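Local coordinates for VapB family protein (Caulobacter crescentus, PDB 5K8J) that inhibits the ribonuclease toxin VapC through a flexible pseudo-palindromic motif, dimerises, and binds DNA as the antitoxin of the VapBC1 pair, at the interface of chains A and C and the interface of chains A and B. Residues are numbered along the deposited sequence; one frame, centred on the assembly and turned at random. Chains: chain A/B, VapB family protein; chain C, Ribonuclease VapC.

Contact 1: the interface of chains A and C. Residues chain A 74, 76; chain C 91-95, 98.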
loop_
_atom_site.group_PDB
_atom_site.type_symbol
_atom_site.label_atom_id
_atom_site.label_comp_id
_atom_site.label_asym_id
_atom_site.label_seq_id
_atom_site.Cartn_x
_atom_site.Cartn_y
_atom_site.Cartn_z
ATOM N N ARG A 74 -6.528 -33.980 -5.072
ATOM C CA ARG A 74 -6.922 -32.580 -4.954
ATOM C C ARG A 74 -7.735 -32.136 -6.172
ATOM O O ARG A 74 -7.441 -32.535 -7.301
ATOM C CB ARG A 74 -5.667 -31.724 -4.811
ATOM C CG ARG A 74 -5.935 -30.249 -4.740
ATOM C CD ARG A 74 -4.648 -29.509 -4.761
ATOM N NE ARG A 74 -4.815 -28.074 -4.587
ATOM C CZ ARG A 74 -3.905 -27.183 -4.957
ATOM N NH1 ARG A 74 -2.784 -27.581 -5.528
ATOM N NH2 ARG A 74 -4.098 -25.909 -4.763
ATOM N N GLU A 76 -7.472 -28.536 -7.956
ATOM C CA GLU A 76 -6.921 -27.152 -7.902
ATOM C C GLU A 76 -7.732 -26.142 -8.715
ATOM O O GLU A 76 -7.687 -24.915 -8.435
ATOM C CB GLU A 76 -5.455 -27.081 -8.398
ATOM C CG GLU A 76 -4.712 -25.729 -8.159
ATOM C CD GLU A 76 -4.782 -24.710 -9.343
ATOM O OE1 GLU A 76 -4.400 -23.507 -9.196
ATOM O OE2 GLU A 76 -5.237 -25.125 -10.428
ATOM N N ARG C 91 -7.155 -21.458 -14.725
ATOM C CA ARG C 91 -6.823 -22.766 -14.143
ATOM C C ARG C 91 -5.852 -22.643 -12.979
ATOM O O ARG C 91 -5.911 -23.439 -12.037
ATOM C CB ARG C 91 -6.234 -23.688 -15.207
ATOM C CG ARG C 91 -5.782 -25.023 -14.674
ATOM C CD ARG C 91 -5.239 -25.911 -15.808
ATOM N NE ARG C 91 -3.977 -25.400 -16.340
ATOM C CZ ARG C 91 -2.792 -25.587 -15.764
ATOM N NH1 ARG C 91 -2.699 -26.271 -14.627
ATOM N NH2 ARG C 91 -1.701 -25.077 -16.318
ATOM N N LYS C 92 -4.988 -21.629 -12.988
ATOM C CA LYS C 92 -3.922 -21.523 -11.992
ATOM C C LYS C 92 -4.151 -20.418 -10.966
ATOM O O LYS C 92 -3.215 -20.020 -10.267
ATOM C CB LYS C 92 -2.578 -21.339 -12.703
ATOM C CG LYS C 92 -2.220 -22.486 -13.649
ATOM C CD LYS C 92 -0.718 -22.537 -13.932
ATOM C CE LYS C 92 -0.319 -21.445 -14.881
ATOM N NZ LYS C 92 1.148 -21.576 -15.207
ATOM N N VAL C 93 -5.384 -19.929 -10.803
ATOM C CA VAL C 93 -5.614 -18.865 -9.832
ATOM C C VAL C 93 -5.157 -19.280 -8.434
ATOM O O VAL C 93 -4.448 -18.530 -7.755
ATOM C CB VAL C 93 -7.090 -18.408 -9.836
ATOM C CG1 VAL C 93 -7.348 -17.445 -8.700
ATOM C CG2 VAL C 93 -7.452 -17.783 -11.177
ATOM N N VAL C 94 -5.602 -20.443 -7.946
ATOM C CA VAL C 94 -5.253 -20.846 -6.573
ATOM C C VAL C 94 -3.740 -20.959 -6.417
ATOM O O VAL C 94 -3.163 -20.449 -5.447
ATOM C CB VAL C 94 -5.933 -22.175 -6.197
ATOM C CG1 VAL C 94 -5.348 -22.692 -4.884
ATOM C CG2 VAL C 94 -7.426 -21.970 -6.048
ATOM N N ASP C 95 -3.098 -21.640 -7.364
ATOM C CA ASP C 95 -1.638 -21.742 -7.430
ATOM C C ASP C 95 -0.987 -20.380 -7.236
ATOM O O ASP C 95 -0.050 -20.196 -6.438
ATOM C CB ASP C 95 -1.195 -22.259 -8.815
ATOM C CG ASP C 95 -1.365 -23.752 -9.036
ATOM O OD1 ASP C 95 -1.516 -24.524 -8.074
ATOM O OD2 ASP C 95 -1.248 -24.153 -10.243
ATOM N N ILE C 98 -1.420 -18.731 -3.711
ATOM C CA ILE C 98 -0.520 -19.243 -2.682
ATOM C C ILE C 98 0.916 -18.790 -2.955
ATOM O O ILE C 98 1.648 -18.369 -2.040
ATOM C CB ILE C 98 -0.652 -20.770 -2.575
ATOM C CG1 ILE C 98 -2.112 -21.138 -2.257
ATOM C CG2 ILE C 98 0.308 -21.275 -1.476
ATOM C CD1 ILE C 98 -2.390 -22.607 -2.241
HETATM O O HOH W 1 -7.586 -22.239 -9.449
HETATM O O HOH W 2 -1.799 -24.523 -5.416
#
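Stacked on the carboxylate of C:Asp95, with the two planes only 24° apart, lies the carboxylate of A:Glu76; the two side chains run perpendicular. On the antitoxin side, the guanidinium of A:Arg74 carries CG of A:Glu76 over one face, towards the rim, and receives water 2 in plane at its edge. That water lies 2.8 Å from A:Arg74 NH2 and 2.7 Å from C:Asp95 OD1; it bridges arginine and aspartate, whose planes are steeply inclined and whose charged atoms are not themselves in contact. Both antitoxin residues lie in the loop after helix 55-64, in the C-terminal inhibitory tail, and probably belong to the flexible pseudo-palindromic motif. With CG anti to the backbone N (chi1 177°) and an extended chain as far as NE, A:Arg74 reaches the toxin end-on, its NH2 met head-on at 3.5 Å by the methyl CG1 of C:Val94. A:Glu76 instead bends at chi2 (-93°), which turns its carboxylate towards the first turn of helix 93-104. There A:Glu76 OE1 accepts from C:Asp95 N at 2.9 Å through its anti lone pair. The helix start would be expected to favour the negative charge. The very short approach of A:Glu76 OE2 to the carbonyl oxygen of the poorly ordered C:Arg91 is doubtful, probably a model error. C:Asp95 is a predicted magnesium ligand of the PIN-domain active site, where acidic residues hold the metal used in RNA cleavage. Antitoxin groups placed against it illustrate inhibition by occupation of a catalytic centre, probably hindering metal or substrate binding. Water 1 adds a second bridge, 2.9 Å from A:Glu76 O and 3.1 Å from C:Val94 N.

Contact 2: the interface of chains A and B. Residues chain A 23, 25, 37, 48; chain B 14, 22-23, 46.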
loop_
_atom_site.group_PDB
_atom_site.type_symbol
_atom_site.label_atom_id
_atom_site.label_comp_id
_atom_site.label_asym_id
_atom_site.label_seq_id
_atom_site.Cartn_x
_atom_site.Cartn_y
_atom_site.Cartn_z
ATOM N N VAL A 23 13.019 -4.544 18.187
ATOM C CA VAL A 23 12.236 -4.063 17.054
ATOM C C VAL A 23 10.833 -3.760 17.558
ATOM O O VAL A 23 10.191 -4.615 18.178
ATOM C CB VAL A 23 12.184 -5.090 15.899
ATOM C CG1 VAL A 23 11.301 -4.579 14.748
ATOM C CG2 VAL A 23 13.570 -5.377 15.393
ATOM N N LEU A 25 6.885 -3.279 17.459
ATOM C CA LEU A 25 5.771 -3.876 16.735
ATOM C C LEU A 25 4.553 -2.967 16.820
ATOM O O LEU A 25 3.942 -2.853 17.896
ATOM C CB LEU A 25 5.441 -5.259 17.292
ATOM C CG LEU A 25 6.590 -6.268 17.245
ATOM C CD1 LEU A 25 6.068 -7.650 17.649
ATOM C CD2 LEU A 25 7.227 -6.315 15.834
ATOM N N LEU A 37 6.481 -16.787 21.373
ATOM C CA LEU A 37 6.753 -16.685 19.947
ATOM C C LEU A 37 7.978 -17.504 19.596
ATOM O O LEU A 37 8.916 -17.644 20.395
ATOM C CB LEU A 37 7.005 -15.236 19.518
ATOM C CG LEU A 37 5.870 -14.269 19.864
ATOM C CD1 LEU A 37 6.286 -12.844 19.567
ATOM C CD2 LEU A 37 4.645 -14.609 19.121
ATOM N N ILE A 48 8.329 -14.793 12.424
ATOM C CA ILE A 48 7.899 -14.808 13.825
ATOM C C ILE A 48 6.452 -15.289 13.877
ATOM O O ILE A 48 5.618 -14.831 13.091
ATOM C CB ILE A 48 8.036 -13.397 14.440
ATOM C CG1 ILE A 48 9.485 -12.920 14.339
ATOM C CG2 ILE A 48 7.583 -13.395 15.895
ATOM C CD1 ILE A 48 9.710 -11.494 14.854
ATOM N N THR B 14 6.949 -10.877 23.630
ATOM C CA THR B 14 7.112 -9.451 23.452
ATOM C C THR B 14 7.254 -8.774 24.816
ATOM O O THR B 14 6.900 -9.334 25.855
ATOM C CB THR B 14 5.924 -8.879 22.687
ATOM O OG1 THR B 14 4.751 -8.918 23.513
ATOM C CG2 THR B 14 5.673 -9.692 21.389
ATOM N N ALA B 22 7.342 -4.471 21.666
ATOM C CA ALA B 22 8.571 -4.736 20.928
ATOM C C ALA B 22 8.988 -6.181 21.162
ATOM O O ALA B 22 8.472 -6.863 22.052
ATOM C CB ALA B 22 9.701 -3.787 21.344
ATOM N N VAL B 23 9.933 -6.654 20.343
ATOM C CA VAL B 23 10.563 -7.957 20.549
ATOM C C VAL B 23 12.064 -7.765 20.575
ATOM O O VAL B 23 12.615 -6.997 19.776
ATOM C CB VAL B 23 10.191 -9.002 19.465
ATOM C CG1 VAL B 23 8.758 -9.405 19.599
ATOM C CG2 VAL B 23 10.491 -8.480 18.063
ATOM N N LEU B 46 4.425 -13.067 11.213
ATOM C CA LEU B 46 5.063 -11.772 11.044
ATOM C C LEU B 46 6.406 -12.006 10.357
ATOM O O LEU B 46 7.227 -12.777 10.847
ATOM C CB LEU B 46 5.281 -11.098 12.391
ATOM C CG LEU B 46 6.135 -9.829 12.425
ATOM C CD1 LEU B 46 5.544 -8.761 11.543
ATOM C CD2 LEU B 46 6.270 -9.365 13.850
#
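This is a two-fold symmetric homodimer interface of the AbrB/MazE swapped-hairpin type, in which strands of two antitoxin chains pair antiparallel and join their N-terminal regions into one DNA-binding unit, as is typical of the family. At the centre of one strand pair, A:Val23 faces its own counterpart B:Val23: each backbone N donates to the other's carbonyl O at 3.0 Å. A second bridge joins A:Ile48 and B:Leu46 by reciprocal backbone hydrogen bonds, A:Ile48 N to B:Leu46 O and B:Leu46 N to A:Ile48 O, each 2.8 Å. Between the two strand pairings apolar side chains pack together. A:Leu25 splits its tip between two partners: CD1 meets CG1 of B:Val23 at 3.8 Å, the side chains nearly perpendicular, while CD2 reaches CD2 of B:Leu46, also at 3.8 Å. In B:Val23, CG1 lies anti to the carbonyl carbon (chi1 -70°), the branch that faces the leucine. B:Leu46 and A:Ile48 run parallel with matched direction, an alignment suited to neighbours on paired strands. Farther along, CD1 of A:Leu37 touches the methyl CG2 of B:Thr14 at 3.7 Å, bringing a loop residue into the apolar layer. Within the swapped-hairpin fold, the site draws on strands 21-25, 37-42 and 45-50 of chain A, against strands 21-25 and 45-50 of chain B and the loop residue B:Thr14, all ahead of helix 55-64 in the sequence.

About 32 Å separates the C-alpha centres of contact 1 and contact 2, and they have no residue in common; chain A supplies one side of each. Contact 2 uses the strands in the first part of that chain, whereas contact 1 uses a loop segment beyond helix 55-64. One antitoxin polypeptide thus divides its labour, assembling a dimer near one end and reaching a toxin active site near the other. With four antitoxin and four toxin chains in the deposited assembly, such dimerisation could link toxin inhibition to DNA binding, although the structure alone does not show how one signals to the other.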